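Local coordinates for periplasmic binding protein (PDB 4RY8), which binds 5-methylthioribose in a pocket between its two lobes and probably delivers this sugar to a membrane transporter as the periplasmic solute-binding component, at residues C[62-67]-C[73-78]; C[90-93]-C[98-101]; C[138-143]-C[186-191]; C[190-195]-C[217-222]; C[262-267]-C[318-323]. One frame throughout, in Å; residues are numbered along the deposited sequence.

Overall arrangement
From the N terminus, contact 1 closes the short loop from helix 57-69 into strand 74-78, and contact 2 the next, from helix 82-94 into strand 98-102. They follow in series and meet, because strands 74-78 and 98-102 are neighbours in one parallel sheet. Contacts 3 and 4 lie beyond the chain's centre, around the second sheet. Contact 3 closes a loop of 42 residues and contact 4 one of 21. They overlap at Ala-190 and Ala-191 of helix 180-194; no contact lies within another. Contact 5 returns to the first lobe and closes 50 residues, tying helix 255-270 to the C-terminal helix 318-326. Helix 255-270 also packs against residues of contacts 1 and 2.

Contact 1: residues C[62-67]-C[73-78]; sequences TMIENF and DAIIID
Ile-64 and Phe-67 of the helix face Ile-75 and Ile-77 of the strand, and all four side chains are buried. The contact is made by methyl and methylene groups. CD1 of Ile-64 meets CD1 of Ile-77 at 4.1 Å, and the two side chains cross at about a right angle. Each of these isoleucines has CG1 anti to its carbonyl carbon (chi1 -72° in Ile-64, -55° in Ile-77), and CD1 reaches across from the end of that branch. CD1 of Ile-75 fits between two helix residues. It lies 4.2 Å from CB of Phe-67 and 4.3 Å from CG2 of Ile-64. The ring of Phe-67 leads away from the strand, so its CB does the touching here.

The backbones stay well apart. The short helix and strand axes approach to 9.9 Å and run nearly antiparallel, at 165°. The closest CA atoms are those of Phe-67 and Ile-75, 7.6 Å apart. Polar atoms play little part between the segments. The O of Ile-64 comes only to 4.3 Å from CD1 of Ile-75. Within the helix, the N of Phe-67 bonds to the O of Met-63 at 3.1 Å.

This is a helix laid over a parallel sheet, as in the alpha/beta lobes of periplasmic binding proteins. The Phe-67 side chain also touches Ala-19 and Val-21 of strand 17-22. Ile-64 and Ile-77 both also touch Leu-85 of helix 82-94, while the backbone of strand 74-78 bonds to strands 17-22 and 98-102 as its neighbours.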
# COMPACT_ATOMS: atom_id res chain seq x y z
N THR C 62 -0.35 -35.84 -3.87
CA THR C 62 -0.44 -37.10 -3.10
C THR C 62 -0.51 -36.87 -1.58
O THR C 62 -1.20 -37.59 -0.87
CB THR C 62 0.77 -38.06 -3.36
OG1 THR C 62 1.90 -37.67 -2.56
CG2 THR C 62 1.18 -38.06 -4.80
N MET C 63 0.20 -35.87 -1.08
CA MET C 63 0.13 -35.57 0.36
C MET C 63 -1.28 -35.10 0.75
O MET C 63 -1.80 -35.48 1.80
CB MET C 63 1.19 -34.53 0.77
CG MET C 63 2.62 -35.04 0.67
SD MET C 63 3.95 -33.84 0.74
CE MET C 63 5.32 -34.95 1.03
N ILE C 64 -1.89 -34.28 -0.10
CA ILE C 64 -3.21 -33.74 0.22
C ILE C 64 -4.20 -34.89 0.21
O ILE C 64 -4.98 -35.08 1.12
CB ILE C 64 -3.62 -32.62 -0.76
CG1 ILE C 64 -2.79 -31.36 -0.47
CG2 ILE C 64 -5.12 -32.32 -0.64
CD1 ILE C 64 -2.80 -30.34 -1.57
N GLU C 65 -4.12 -35.68 -0.85
CA GLU C 65 -4.87 -36.91 -0.99
C GLU C 65 -4.70 -37.87 0.20
O GLU C 65 -5.69 -38.44 0.67
CB GLU C 65 -4.50 -37.52 -2.35
CG GLU C 65 -4.61 -39.00 -2.55
CD GLU C 65 -3.83 -39.41 -3.80
OE1 GLU C 65 -3.33 -40.55 -3.85
OE2 GLU C 65 -3.68 -38.58 -4.73
N ASN C 66 -3.48 -38.03 0.73
CA ASN C 66 -3.31 -38.91 1.91
C ASN C 66 -4.15 -38.34 3.04
O ASN C 66 -4.82 -39.09 3.73
CB ASN C 66 -1.84 -39.00 2.38
CG ASN C 66 -0.93 -39.67 1.36
OD1 ASN C 66 0.30 -39.54 1.41
ND2 ASN C 66 -1.54 -40.37 0.40
N PHE C 67 -4.12 -37.02 3.22
CA PHE C 67 -4.88 -36.43 4.33
C PHE C 67 -6.39 -36.52 4.12
O PHE C 67 -7.16 -36.65 5.10
CB PHE C 67 -4.39 -35.01 4.63
CG PHE C 67 -3.03 -34.98 5.26
CD1 PHE C 67 -2.77 -35.72 6.42
CD2 PHE C 67 -1.99 -34.25 4.70
CE1 PHE C 67 -1.52 -35.71 7.00
CE2 PHE C 67 -0.74 -34.24 5.28
CZ PHE C 67 -0.50 -34.98 6.42
N ASP C 73 -9.84 -33.45 10.06
CA ASP C 73 -10.83 -32.42 10.23
C ASP C 73 -10.60 -31.19 9.31
O ASP C 73 -11.54 -30.56 8.80
CB ASP C 73 -10.88 -32.03 11.72
CG ASP C 73 -11.29 -33.18 12.60
OD1 ASP C 73 -10.43 -33.98 13.03
OD2 ASP C 73 -12.50 -33.31 12.82
N ALA C 74 -9.34 -30.84 9.08
CA ALA C 74 -9.04 -29.73 8.19
C ALA C 74 -7.65 -29.83 7.60
O ALA C 74 -6.75 -30.43 8.20
CB ALA C 74 -9.17 -28.41 8.95
N ILE C 75 -7.48 -29.22 6.42
CA ILE C 75 -6.20 -29.05 5.78
C ILE C 75 -5.79 -27.56 5.63
O ILE C 75 -6.56 -26.74 5.10
CB ILE C 75 -6.20 -29.76 4.41
CG1 ILE C 75 -6.66 -31.20 4.57
CG2 ILE C 75 -4.82 -29.74 3.79
CD1 ILE C 75 -6.88 -31.93 3.27
N ILE C 76 -4.58 -27.23 6.07
CA ILE C 76 -3.95 -25.99 5.69
C ILE C 76 -3.08 -26.25 4.45
O ILE C 76 -2.15 -27.07 4.47
CB ILE C 76 -3.09 -25.42 6.82
CG1 ILE C 76 -3.94 -25.33 8.09
CG2 ILE C 76 -2.55 -24.05 6.45
CD1 ILE C 76 -3.13 -25.35 9.36
N ILE C 77 -3.39 -25.55 3.38
CA ILE C 77 -2.54 -25.54 2.21
C ILE C 77 -1.63 -24.30 2.18
O ILE C 77 -2.07 -23.14 2.04
CB ILE C 77 -3.35 -25.70 0.95
CG1 ILE C 77 -4.18 -26.97 1.08
CG2 ILE C 77 -2.40 -25.79 -0.24
CD1 ILE C 77 -5.02 -27.27 -0.12
N ASP C 78 -0.34 -24.58 2.27
CA ASP C 78 0.69 -23.60 2.35
C ASP C 78 1.49 -23.52 1.05
O ASP C 78 2.24 -24.43 0.75
CB ASP C 78 1.59 -24.04 3.48
CG ASP C 78 2.44 -22.95 3.98
OD1 ASP C 78 3.14 -22.40 3.13
OD2 ASP C 78 2.37 -22.66 5.21

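Contact 2: residues C[90-93]-C[98-101]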
# COMPACT_ATOMS: atom_id res chain seq x y z
N LYS C 90 -11.23 -28.98 -3.91
CA LYS C 90 -12.68 -29.13 -4.07
C LYS C 90 -13.15 -30.46 -3.53
O LYS C 90 -14.18 -30.51 -2.84
CB LYS C 90 -13.11 -28.99 -5.52
CG LYS C 90 -12.86 -27.62 -6.10
CD LYS C 90 -13.89 -26.57 -5.70
CE LYS C 90 -13.87 -25.43 -6.71
NZ LYS C 90 -14.68 -24.25 -6.31
N GLU C 91 -12.42 -31.53 -3.85
CA GLU C 91 -12.74 -32.84 -3.30
C GLU C 91 -12.80 -32.82 -1.78
O GLU C 91 -13.78 -33.28 -1.17
CB GLU C 91 -11.72 -33.87 -3.73
CG GLU C 91 -12.02 -35.25 -3.21
CD GLU C 91 -11.11 -36.31 -3.79
OE1 GLU C 91 -10.39 -36.03 -4.78
OE2 GLU C 91 -11.11 -37.43 -3.24
N ALA C 92 -11.74 -32.30 -1.17
CA ALA C 92 -11.66 -32.17 0.26
C ALA C 92 -12.89 -31.47 0.83
O ALA C 92 -13.53 -31.99 1.73
CB ALA C 92 -10.39 -31.46 0.67
N LEU C 93 -13.22 -30.30 0.29
CA LEU C 93 -14.42 -29.55 0.68
C LEU C 93 -15.70 -30.35 0.61
O LEU C 93 -16.51 -30.31 1.55
CB LEU C 93 -14.55 -28.27 -0.16
CG LEU C 93 -13.45 -27.24 -0.01
CD1 LEU C 93 -13.57 -26.21 -1.12
CD2 LEU C 93 -13.50 -26.61 1.38
N ARG C 98 -12.43 -29.09 6.20
CA ARG C 98 -12.31 -27.65 6.14
C ARG C 98 -10.91 -27.32 5.60
O ARG C 98 -9.94 -28.06 5.86
CB ARG C 98 -12.62 -27.01 7.52
CG ARG C 98 -14.00 -27.40 8.11
CD ARG C 98 -15.18 -27.45 7.10
NE ARG C 98 -16.45 -27.81 7.76
CZ ARG C 98 -17.54 -28.33 7.18
NH1 ARG C 98 -17.59 -28.59 5.87
NH2 ARG C 98 -18.62 -28.60 7.91
N VAL C 99 -10.84 -26.27 4.80
CA VAL C 99 -9.57 -25.85 4.17
C VAL C 99 -9.31 -24.39 4.38
O VAL C 99 -10.20 -23.58 4.22
CB VAL C 99 -9.62 -26.13 2.66
CG1 VAL C 99 -8.30 -25.72 2.02
CG2 VAL C 99 -9.93 -27.59 2.41
N VAL C 100 -8.08 -24.04 4.67
CA VAL C 100 -7.67 -22.66 4.71
C VAL C 100 -6.35 -22.63 4.03
O VAL C 100 -5.64 -23.63 4.08
CB VAL C 100 -7.52 -22.16 6.19
CG1 VAL C 100 -6.72 -23.13 7.03
CG2 VAL C 100 -6.88 -20.77 6.25
N THR C 101 -5.99 -21.53 3.39
CA THR C 101 -4.70 -21.44 2.77
C THR C 101 -3.86 -20.31 3.31
O THR C 101 -4.36 -19.32 3.89
CB THR C 101 -4.76 -21.29 1.24
OG1 THR C 101 -5.21 -19.99 0.92
CG2 THR C 101 -5.70 -22.30 0.65
O HOH W 1 -15.86 -28.60 3.60
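Val-99 packs its CG2 methyl against both Leu-93 and Ala-92 of the helix. The closer meeting is with Leu-93, whose CD2 lies 3.8 Å from CG2 of Val-99. The two side chains cross at about a right angle. In Val-99, CG2 is anti to the carbonyl carbon while CG1 is anti to the backbone N (chi1 -179°), which turns CG2 to the helix. CB of Ala-92 touches this methyl at 4.3 Å.

The polar link runs through one water. It donates to the O of Leu-93 at 2.7 Å and accepts from NH1 of Arg-98 at 2.9 Å. The water lies at the edge of the guanidinium group and in its plane. CB of Arg-98 points away from the helix, but the long chain brings NH1 back to the water.

The segments belong to the beta-alpha-beta unit of strand 74-78, helix 82-94 and strand 98-102. Apolar groups hold the buried side of this turn from helix to strand. At its outer end, the water gives a carbonyl near the helix C terminus a hydrogen-bonded partner and couples it to a positive charge, which would probably suit the negative end of the helix dipole.

Contact 3: residues C[138-143]-C[186-191]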
# COMPACT_ATOMS: atom_id res chain seq x y z
N ASN C 138 20.00 1.81 -10.43
CA ASN C 138 20.19 0.63 -11.28
C ASN C 138 20.03 -0.68 -10.45
O ASN C 138 20.95 -1.13 -9.77
CB ASN C 138 21.58 0.68 -11.92
CG ASN C 138 21.78 1.88 -12.83
OD1 ASN C 138 22.85 2.48 -12.87
ND2 ASN C 138 20.75 2.23 -13.57
N VAL C 139 18.87 -1.29 -10.56
CA VAL C 139 18.45 -2.31 -9.63
C VAL C 139 18.64 -3.69 -10.18
O VAL C 139 18.16 -3.98 -11.33
CB VAL C 139 16.94 -2.13 -9.29
CG1 VAL C 139 16.48 -3.18 -8.28
CG2 VAL C 139 16.70 -0.73 -8.76
N ILE C 140 19.29 -4.52 -9.37
CA ILE C 140 19.27 -6.01 -9.49
C ILE C 140 18.07 -6.56 -8.73
O ILE C 140 17.98 -6.46 -7.52
CB ILE C 140 20.58 -6.68 -9.04
CG1 ILE C 140 21.73 -6.16 -9.96
CG2 ILE C 140 20.45 -8.22 -9.07
CD1 ILE C 140 23.13 -6.44 -9.50
N TYR C 141 17.13 -7.11 -9.47
CA TYR C 141 15.86 -7.60 -8.90
C TYR C 141 15.97 -9.09 -8.67
O TYR C 141 16.22 -9.87 -9.61
CB TYR C 141 14.77 -7.36 -9.92
CG TYR C 141 13.35 -7.78 -9.57
CD1 TYR C 141 12.79 -7.54 -8.32
CD2 TYR C 141 12.52 -8.26 -10.55
CE1 TYR C 141 11.50 -7.90 -8.06
CE2 TYR C 141 11.22 -8.61 -10.29
CZ TYR C 141 10.71 -8.39 -9.04
OH TYR C 141 9.41 -8.69 -8.81
N VAL C 142 15.73 -9.52 -7.44
CA VAL C 142 15.83 -10.95 -7.13
C VAL C 142 14.45 -11.49 -6.75
O VAL C 142 13.88 -11.19 -5.67
CB VAL C 142 16.82 -11.26 -6.05
CG1 VAL C 142 17.17 -12.74 -6.09
CG2 VAL C 142 18.06 -10.37 -6.13
N ASN C 143 13.89 -12.23 -7.70
CA ASN C 143 12.57 -12.78 -7.55
C ASN C 143 12.34 -13.73 -8.68
O ASN C 143 13.10 -13.72 -9.66
CB ASN C 143 11.51 -11.67 -7.59
CG ASN C 143 10.16 -12.10 -7.04
OD1 ASN C 143 10.04 -13.10 -6.32
ND2 ASN C 143 9.15 -11.34 -7.36
N THR C 186 25.78 -17.14 -5.64
CA THR C 186 26.53 -17.45 -6.85
C THR C 186 26.05 -16.55 -7.98
O THR C 186 26.84 -15.94 -8.68
CB THR C 186 26.37 -18.92 -7.22
OG1 THR C 186 26.94 -19.71 -6.18
CG2 THR C 186 27.11 -19.24 -8.54
N ARG C 187 24.73 -16.50 -8.16
CA ARG C 187 24.12 -15.67 -9.19
C ARG C 187 24.48 -14.20 -9.02
O ARG C 187 24.72 -13.52 -9.98
CB ARG C 187 22.59 -15.80 -9.15
CG ARG C 187 22.03 -17.15 -9.56
CD ARG C 187 20.66 -17.39 -8.89
NE ARG C 187 19.83 -18.24 -9.75
CZ ARG C 187 20.02 -19.54 -9.96
NH1 ARG C 187 20.99 -20.21 -9.33
NH2 ARG C 187 19.22 -20.20 -10.79
N MET C 188 24.47 -13.72 -7.78
CA MET C 188 24.74 -12.33 -7.52
C MET C 188 26.18 -11.97 -7.91
O MET C 188 26.39 -10.88 -8.48
CB MET C 188 24.39 -11.95 -6.08
CG MET C 188 24.57 -10.49 -5.75
SD MET C 188 23.37 -9.33 -6.45
CE MET C 188 24.17 -7.78 -6.12
N GLU C 189 27.14 -12.88 -7.65
CA GLU C 189 28.56 -12.70 -8.06
C GLU C 189 28.64 -12.43 -9.54
O GLU C 189 29.33 -11.48 -9.98
CB GLU C 189 29.40 -13.95 -7.80
CG GLU C 189 29.75 -14.27 -6.36
CD GLU C 189 30.25 -15.71 -6.23
OE1 GLU C 189 30.85 -16.26 -7.19
OE2 GLU C 189 30.04 -16.32 -5.17
N ALA C 190 27.91 -13.24 -10.32
CA ALA C 190 27.89 -13.09 -11.79
C ALA C 190 27.16 -11.82 -12.24
O ALA C 190 27.64 -11.14 -13.15
CB ALA C 190 27.28 -14.33 -12.48
N ALA C 191 26.01 -11.51 -11.61
CA ALA C 191 25.22 -10.32 -11.92
C ALA C 191 25.98 -8.99 -11.70
O ALA C 191 25.85 -8.07 -12.49
CB ALA C 191 23.91 -10.30 -11.12
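Ile-140 of the strand points CD1 at the helix, where it meets two residues. CE of Met-188 lies 3.8 Å from CD1 of Ile-140, and CB of Ala-191 lies 4.3 Å from the same atom. The other branch of Ile-140 touches too, with CG2 standing 4.1 Å from SD of Met-188. SD thus meets CG2 and CE meets CD1, the two side chains crossing obliquely.

The bend in Met-188 makes this possible. Its CG is anti to the backbone N, and the chain then folds at chi2 (73°), which carries SD and CE toward the strand. Ala-191, nearly one turn further on, has only a methyl to offer, and it points toward the strand. The helix and strand stay apart, with CA of Ile-140 and CA of Ala-191 7.7 Å from each other.

Here helix 180-194 covers a face of the second lobe's sheet, in the alpha/beta layering of periplasmic binding proteins. Ile-140 also packs on Ile-173 of the edge strand 167-173. Met-188 also packs on Val-201 of strand 200-203 and on Ala-215 and Ile-216 of helix 206-219.

Just past the strand's end, and away from the helix, ND2 of Asn-143 donates to OH of Tyr-141 at 3.0 Å with a nearly straight bond (168°). The Tyr-141 hydroxyl is also hydrogen-bonded to Asp-154.

Contact 4: residues C[190-195]-C[217-222]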
# COMPACT_ATOMS: atom_id res chain seq x y z
N ALA C 190 27.91 -13.24 -10.32
CA ALA C 190 27.89 -13.09 -11.79
C ALA C 190 27.16 -11.82 -12.24
O ALA C 190 27.64 -11.14 -13.15
CB ALA C 190 27.28 -14.33 -12.48
N ALA C 191 26.01 -11.51 -11.61
CA ALA C 191 25.22 -10.32 -11.92
C ALA C 191 25.98 -8.99 -11.70
O ALA C 191 25.85 -8.07 -12.49
CB ALA C 191 23.91 -10.30 -11.12
N MET C 192 26.79 -8.91 -10.64
CA MET C 192 27.61 -7.74 -10.38
C MET C 192 28.67 -7.55 -11.47
O MET C 192 29.02 -6.41 -11.81
CB MET C 192 28.30 -7.83 -8.99
CG MET C 192 27.38 -7.70 -7.80
SD MET C 192 28.28 -7.58 -6.19
CE MET C 192 28.74 -9.26 -5.93
N LYS C 193 29.20 -8.65 -12.00
CA LYS C 193 30.17 -8.53 -13.08
C LYS C 193 29.51 -8.20 -14.40
O LYS C 193 30.10 -7.47 -15.19
CB LYS C 193 31.04 -9.78 -13.24
CG LYS C 193 31.98 -10.02 -12.06
CD LYS C 193 33.36 -10.46 -12.53
CE LYS C 193 34.01 -11.44 -11.57
NZ LYS C 193 33.48 -12.82 -11.76
N GLU C 194 28.31 -8.72 -14.66
CA GLU C 194 27.61 -8.44 -15.91
C GLU C 194 27.05 -6.99 -15.92
O GLU C 194 26.99 -6.35 -16.97
CB GLU C 194 26.51 -9.48 -16.18
CG GLU C 194 25.81 -9.38 -17.54
CD GLU C 194 26.72 -9.66 -18.75
OE1 GLU C 194 26.23 -9.50 -19.89
OE2 GLU C 194 27.90 -10.02 -18.57
N LYS C 195 26.63 -6.47 -14.76
CA LYS C 195 26.07 -5.11 -14.64
C LYS C 195 26.84 -4.29 -13.61
O LYS C 195 26.42 -4.12 -12.49
CB LYS C 195 24.60 -5.16 -14.27
CG LYS C 195 23.77 -6.12 -15.09
CD LYS C 195 23.53 -5.67 -16.52
CE LYS C 195 22.84 -6.80 -17.26
NZ LYS C 195 22.74 -6.55 -18.71
N MET C 217 29.27 -8.62 0.31
CA MET C 217 30.28 -8.43 1.33
C MET C 217 31.56 -9.17 0.93
O MET C 217 32.66 -8.65 1.12
CB MET C 217 29.74 -8.87 2.68
CG MET C 217 28.59 -7.98 3.14
SD MET C 217 27.98 -8.38 4.79
CE MET C 217 27.71 -10.14 4.70
N GLN C 218 31.43 -10.36 0.34
CA GLN C 218 32.60 -11.11 -0.06
C GLN C 218 33.40 -10.32 -1.09
O GLN C 218 34.61 -10.29 -1.05
CB GLN C 218 32.22 -12.47 -0.61
CG GLN C 218 33.44 -13.22 -1.15
CD GLN C 218 33.12 -14.59 -1.68
OE1 GLN C 218 32.16 -15.22 -1.25
NE2 GLN C 218 33.94 -15.06 -2.60
N ALA C 219 32.69 -9.68 -2.03
CA ALA C 219 33.35 -8.87 -3.04
C ALA C 219 33.94 -7.59 -2.47
O ALA C 219 34.75 -6.96 -3.13
CB ALA C 219 32.42 -8.56 -4.19
N GLY C 220 33.56 -7.21 -1.25
CA GLY C 220 34.13 -6.03 -0.59
C GLY C 220 33.40 -4.76 -1.02
O GLY C 220 33.90 -3.66 -0.81
N LYS C 221 32.21 -4.93 -1.58
CA LYS C 221 31.44 -3.84 -2.20
C LYS C 221 30.26 -3.32 -1.37
O LYS C 221 29.27 -2.77 -1.92
CB LYS C 221 30.91 -4.30 -3.52
CG LYS C 221 31.97 -4.71 -4.49
CD LYS C 221 31.41 -4.81 -5.90
CE LYS C 221 32.50 -5.20 -6.88
NZ LYS C 221 31.92 -5.46 -8.22
N SER C 222 30.35 -3.46 -0.06
CA SER C 222 29.23 -3.04 0.77
C SER C 222 28.81 -1.58 0.57
O SER C 222 27.64 -1.25 0.76
CB SER C 222 29.53 -3.31 2.24
OG SER C 222 29.41 -4.70 2.51
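Met-192 reaches from the last turn of helix 180-194 to the end of helix 206-219 and the turn after it, where Ala-219 and Lys-221 receive it. Both helices belong to the alpha/beta lobe that carries the second sheet. Helix 206-219 ends in a Schellman motif: Gly-220 has a positive phi (85°) and two bonds lead back into the last turn, one of them from N of Gly-220 to O of Met-217 at 2.9 Å.

CB of Met-192 points toward that end. CG follows anti to the carbonyl carbon, and the chain runs on extended through chi2, so CB and CG span the gap between the helices. SD is the first atom to meet a partner across it. It lies 4.2 Å from CD of Lys-221, whose chain is extended beyond CG. The two side chains slide past each other in opposite senses, and the CD methylene of the lysine does the touching. At SD the methionine bends (chi3 -77°), turning CE toward the helix end.

Met-192 is buried, while Ala-219 is exposed and Lys-221 partly so. Met-192 also packs on Ala-215 and Ile-216 of helix 206-219 and on Phe-225. The nearest CA atoms are those of Met-192 and Ala-219, 9.4 Å apart. At the tip, CE of Met-192 and CB of Ala-219 are 4.1 Å apart, methyl to methyl.

Contact 5: residues C[262-267]-C[318-323]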
# COMPACT_ATOMS: atom_id res chain seq x y z
N ALA C 262 -2.52 -19.58 11.29
CA ALA C 262 -3.00 -20.59 10.33
C ALA C 262 -3.65 -21.75 11.06
O ALA C 262 -4.66 -22.26 10.58
CB ALA C 262 -1.86 -21.07 9.43
N VAL C 263 -3.11 -22.13 12.22
CA VAL C 263 -3.67 -23.24 12.97
C VAL C 263 -4.98 -22.82 13.61
O VAL C 263 -5.96 -23.59 13.57
CB VAL C 263 -2.68 -23.80 14.00
CG1 VAL C 263 -3.35 -24.72 15.02
CG2 VAL C 263 -1.56 -24.51 13.25
N ARG C 264 -5.00 -21.60 14.18
CA ARG C 264 -6.19 -21.04 14.80
C ARG C 264 -7.33 -20.99 13.86
O ARG C 264 -8.43 -21.28 14.25
CB ARG C 264 -6.00 -19.59 15.27
CG ARG C 264 -5.63 -19.47 16.70
CD ARG C 264 -6.11 -18.15 17.30
NE ARG C 264 -5.74 -16.94 16.56
CZ ARG C 264 -4.50 -16.50 16.40
NH1 ARG C 264 -3.45 -17.16 16.88
NH2 ARG C 264 -4.30 -15.36 15.77
N ALA C 265 -7.05 -20.57 12.61
CA ALA C 265 -8.08 -20.49 11.58
C ALA C 265 -8.66 -21.86 11.30
O ALA C 265 -9.88 -22.03 11.19
CB ALA C 265 -7.52 -19.88 10.28
N ALA C 266 -7.75 -22.81 11.10
CA ALA C 266 -8.13 -24.17 10.84
C ALA C 266 -9.02 -24.66 11.96
O ALA C 266 -10.08 -25.22 11.73
CB ALA C 266 -6.91 -25.04 10.74
N ALA C 267 -8.60 -24.43 13.20
CA ALA C 267 -9.35 -24.93 14.35
C ALA C 267 -10.70 -24.24 14.47
O ALA C 267 -11.69 -24.86 14.85
CB ALA C 267 -8.53 -24.76 15.63
N GLU C 318 -14.78 -16.69 21.12
CA GLU C 318 -14.76 -16.78 22.57
C GLU C 318 -14.35 -18.15 23.05
O GLU C 318 -13.50 -18.29 23.94
CB GLU C 318 -16.14 -16.43 23.15
CG GLU C 318 -16.56 -14.99 22.95
CD GLU C 318 -15.51 -14.01 23.42
OE1 GLU C 318 -15.41 -12.93 22.79
OE2 GLU C 318 -14.79 -14.31 24.40
N TRP C 319 -14.97 -19.17 22.47
CA TRP C 319 -14.71 -20.56 22.87
C TRP C 319 -13.26 -20.99 22.67
O TRP C 319 -12.72 -21.76 23.45
CB TRP C 319 -15.68 -21.51 22.14
CG TRP C 319 -15.55 -21.55 20.64
CD1 TRP C 319 -16.28 -20.84 19.73
CD2 TRP C 319 -14.64 -22.36 19.89
NE1 TRP C 319 -15.86 -21.15 18.45
CE2 TRP C 319 -14.87 -22.08 18.52
CE3 TRP C 319 -13.66 -23.29 20.23
CZ2 TRP C 319 -14.16 -22.72 17.51
CZ3 TRP C 319 -12.94 -23.91 19.20
CH2 TRP C 319 -13.20 -23.61 17.86
N LEU C 320 -12.62 -20.49 21.63
CA LEU C 320 -11.25 -20.87 21.35
C LEU C 320 -10.25 -20.26 22.32
O LEU C 320 -9.31 -20.94 22.72
CB LEU C 320 -10.87 -20.48 19.92
CG LEU C 320 -9.57 -21.09 19.39
CD1 LEU C 320 -9.75 -21.48 17.93
CD2 LEU C 320 -8.39 -20.13 19.54
N LYS C 321 -10.42 -18.99 22.67
CA LYS C 321 -9.48 -18.35 23.60
C LYS C 321 -9.75 -18.90 25.00
O LYS C 321 -8.81 -19.10 25.75
CB LYS C 321 -9.56 -16.82 23.58
CG LYS C 321 -10.64 -16.23 24.47
CD LYS C 321 -10.70 -14.70 24.38
CE LYS C 321 -10.93 -14.24 22.95
NZ LYS C 321 -11.51 -12.87 22.86
N ALA C 322 -11.02 -19.15 25.31
CA ALA C 322 -11.39 -19.81 26.58
C ALA C 322 -10.73 -21.19 26.67
O ALA C 322 -10.19 -21.55 27.70
CB ALA C 322 -12.90 -19.95 26.70
N LEU C 323 -10.76 -21.94 25.58
CA LEU C 323 -10.11 -23.25 25.50
C LEU C 323 -8.60 -23.19 25.78
O LEU C 323 -8.08 -24.01 26.53
CB LEU C 323 -10.37 -23.86 24.12
CG LEU C 323 -9.73 -25.18 23.78
CD1 LEU C 323 -9.94 -26.23 24.87
CD2 LEU C 323 -10.30 -25.65 22.46
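Leu-320 has CG anti to its backbone N, which carries it toward helix 262-267, and chi2 of 140° then sets one methyl on Arg-264 and the other beside Ala-267. CD2 of Leu-320 is 3.8 Å from CD of Arg-264 and 4.0 Å from CG of the same arginine. These two side chains cross at about a right angle. The other methyl, CD1 of Leu-320, sits 3.9 Å from the O of Arg-264 and 4.2 Å from CB of Ala-267.

Trp-319 adds a second approach. Its CG stands between the backbone N and the carbonyl carbon, a crowded position, and the indole then extends to the other helix. CH2 of Trp-319 comes within 3.6 Å of the O of Ala-267, which lies at the ring edge and in its plane. NE1 of Trp-319 is hydrogen-bonded to Glu-273.

Beyond CD, Arg-264 bends at chi3 (-52°), and NH2 bonds to the O of Leu-314 in the loop before helix 318-326. Replacing Leu-320 by an alanine would probably open a gap beside Ala-267 and take from CG and CD of Arg-264 the methyl that packs on them.

The axes of the two segments cross at 122° and come no closer than 11.4 Å, so side chains fill the interface. The result is helix-helix packing in which the C-terminal helix packs on the helix 255-270 face that carries Arg-264 and Ala-267, in the first alpha/beta lobe of this periplasmic binding protein.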